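Local coordinates for uncharacterized protein (PDB 3FD9) that keeps the type III secretion regulon switched off, probably by disrupting self-association and DNA binding of the activator ExsA until ExsC relieves the block, at residues R134-K139 with K163-T168. Residues are numbered along the deposited sequence; the frame is centred on the assembly and turned at random.
Sequences RQLRIK and KCQART
L136 and Q165 pass side by side, each pointing toward the opposite helix. The leucine CG stands anti to its carbonyl carbon, and from there CD1 extends over the opposing backbone, 3.6 Å from Q165 CA. It also meets C164 CB at 3.9 Å. A branched, purely apolar side chain suits this place, because its two methyls straddle CB of the small C164 while CD1 alone reaches on to the Q165 backbone. Coming the other way, Q165 has CG anti to its own N (chi1 -171°) and then bends at chi2, and its OE1 ends 3.2 Å from L136 CB. Its NE2 is hydrogen-bonded to S133 OG on the first helix, so the amide joins the two helices while its oxygen and CD lie against the leucine. Helices 119-147 and 157-189 form the long antiparallel helical hairpin of ExsD; the short segments 134-139 and 163-168 approach to 10.1 Å between axes, with N-to-C directions 159° apart. The guanidinium of R137 lies over one face of the Q165 amide with planes 8° apart, R137 NH2 lying 4.0 Å from Q165 NE2; a long, extended arginine carries its flat end there from the position next to L136. The same leucine methyl, CD1, also meets T168 OG1 at 3.9 Å. T168 OG1 donates to C164 O (2.9 Å), which T168 N reaches from the opposite face of the carbonyl plane. Beyond the hairpin, F142 and V146 of a second subunit pack on L136 and C164, respectively.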
loop_
_atom_site.group_PDB
_atom_site.type_symbol
_atom_site.label_atom_id
_atom_site.label_comp_id
_atom_site.label_asym_id
_atom_site.label_seq_id
_atom_site.Cartn_x
_atom_site.Cartn_y
_atom_site.Cartn_z
ATOM N N ARG A 134 -14.741 6.932 -9.705
ATOM C CA ARG A 134 -13.312 7.032 -9.955
ATOM C C ARG A 134 -13.011 6.549 -11.361
ATOM O O ARG A 134 -12.324 7.221 -12.127
ATOM C CB ARG A 134 -12.536 6.182 -8.950
ATOM C CG ARG A 134 -11.107 6.638 -8.726
ATOM C CD ARG A 134 -11.002 7.587 -7.533
ATOM N NE ARG A 134 -12.198 8.413 -7.352
ATOM C CZ ARG A 134 -12.373 9.619 -7.889
ATOM N NH1 ARG A 134 -11.428 10.156 -8.653
ATOM N NH2 ARG A 134 -13.498 10.290 -7.663
ATOM N N GLN A 135 -13.542 5.378 -11.694
ATOM C CA GLN A 135 -13.332 4.771 -13.003
ATOM C C GLN A 135 -13.714 5.704 -14.142
ATOM O O GLN A 135 -13.044 5.744 -15.173
ATOM C CB GLN A 135 -14.106 3.454 -13.115
ATOM C CG GLN A 135 -13.452 2.318 -12.365
ATOM C CD GLN A 135 -11.976 2.217 -12.686
ATOM O OE1 GLN A 135 -11.564 2.422 -13.830
ATOM N NE2 GLN A 135 -11.167 1.909 -11.675
ATOM N N LEU A 136 -14.791 6.452 -13.952
ATOM C CA LEU A 136 -15.243 7.390 -14.969
ATOM C C LEU A 136 -14.305 8.596 -15.085
ATOM O O LEU A 136 -14.206 9.206 -16.148
ATOM C CB LEU A 136 -16.676 7.848 -14.686
ATOM C CG LEU A 136 -17.789 6.805 -14.799
ATOM C CD1 LEU A 136 -19.116 7.397 -14.352
ATOM C CD2 LEU A 136 -17.893 6.273 -16.216
ATOM N N ARG A 137 -13.622 8.941 -13.998
ATOM C CA ARG A 137 -12.663 10.040 -14.039
ATOM C C ARG A 137 -11.407 9.610 -14.783
ATOM O O ARG A 137 -10.941 10.306 -15.682
ATOM C CB ARG A 137 -12.316 10.527 -12.633
ATOM C CG ARG A 137 -13.531 10.936 -11.821
ATOM C CD ARG A 137 -13.167 11.835 -10.649
ATOM N NE ARG A 137 -14.294 11.990 -9.731
ATOM C CZ ARG A 137 -15.338 12.785 -9.949
ATOM N NH1 ARG A 137 -15.405 13.511 -11.060
ATOM N NH2 ARG A 137 -16.317 12.856 -9.057
ATOM N N ILE A 138 -10.864 8.458 -14.406
ATOM C CA ILE A 138 -9.755 7.863 -15.141
ATOM C C ILE A 138 -10.128 7.734 -16.614
ATOM O O ILE A 138 -9.283 7.848 -17.497
ATOM C CB ILE A 138 -9.401 6.465 -14.594
ATOM C CG1 ILE A 138 -8.511 6.576 -13.353
ATOM C CG2 ILE A 138 -8.694 5.643 -15.658
ATOM C CD1 ILE A 138 -9.184 7.211 -12.148
ATOM N N LYS A 139 -11.411 7.506 -16.867
ATOM C CA LYS A 139 -11.905 7.284 -18.216
ATOM C C LYS A 139 -12.066 8.604 -18.965
ATOM O O LYS A 139 -12.108 8.627 -20.191
ATOM C CB LYS A 139 -13.239 6.527 -18.163
ATOM C CG LYS A 139 -13.462 5.519 -19.293
ATOM C CD LYS A 139 -14.275 6.103 -20.444
ATOM C CE LYS A 139 -14.708 5.006 -21.415
ATOM N NZ LYS A 139 -15.617 5.505 -22.491
ATOM N N LYS A 163 -23.446 11.636 -18.862
ATOM C CA LYS A 163 -24.628 11.061 -18.230
ATOM C C LYS A 163 -24.262 9.955 -17.239
ATOM O O LYS A 163 -24.892 9.819 -16.190
ATOM C CB LYS A 163 -25.622 10.545 -19.277
ATOM C CG LYS A 163 -26.272 11.646 -20.104
ATOM C CD LYS A 163 -27.676 11.269 -20.586
ATOM C CE LYS A 163 -27.653 10.387 -21.832
ATOM N NZ LYS A 163 -27.423 8.948 -21.525
ATOM N N CYS A 164 -23.242 9.168 -17.566
ATOM C CA CYS A 164 -22.801 8.111 -16.663
ATOM C C CYS A 164 -22.389 8.697 -15.325
ATOM O O CYS A 164 -22.795 8.206 -14.272
ATOM C CB CYS A 164 -21.642 7.316 -17.264
ATOM S SG CYS A 164 -22.136 6.112 -18.510
ATOM N N GLN A 165 -21.577 9.747 -15.373
ATOM C CA GLN A 165 -21.106 10.398 -14.160
ATOM C C GLN A 165 -22.269 11.079 -13.449
ATOM O O GLN A 165 -22.393 11.002 -12.227
ATOM C CB GLN A 165 -20.001 11.407 -14.479
ATOM C CG GLN A 165 -19.309 11.973 -13.247
ATOM C CD GLN A 165 -18.441 10.947 -12.537
ATOM O OE1 GLN A 165 -17.454 10.462 -13.092
ATOM N NE2 GLN A 165 -18.798 10.622 -11.298
ATOM N N ALA A 166 -23.125 11.739 -14.226
ATOM C CA ALA A 166 -24.318 12.383 -13.683
ATOM C C ALA A 166 -25.189 11.375 -12.937
ATOM O O ALA A 166 -25.475 11.551 -11.756
ATOM C CB ALA A 166 -25.114 13.063 -14.794
ATOM N N ARG A 167 -25.606 10.323 -13.633
ATOM C CA ARG A 167 -26.400 9.265 -13.022
ATOM C C ARG A 167 -25.731 8.773 -11.747
ATOM O O ARG A 167 -26.320 8.813 -10.667
ATOM C CB ARG A 167 -26.588 8.102 -13.998
ATOM C CG ARG A 167 -27.148 6.835 -13.364
ATOM C CD ARG A 167 -28.556 7.037 -12.815
ATOM N NE ARG A 167 -29.495 7.477 -13.846
ATOM C CZ ARG A 167 -30.039 8.690 -13.897
ATOM N NH1 ARG A 167 -29.749 9.590 -12.966
ATOM N NH2 ARG A 167 -30.881 9.002 -14.876
ATOM N N THR A 168 -24.494 8.311 -11.879
ATOM C CA THR A 168 -23.731 7.838 -10.734
ATOM C C THR A 168 -23.835 8.846 -9.604
ATOM O O THR A 168 -24.064 8.481 -8.457
ATOM C CB THR A 168 -22.250 7.616 -11.090
ATOM O OG1 THR A 168 -22.139 6.525 -12.012
ATOM C CG2 THR A 168 -21.451 7.295 -9.837
#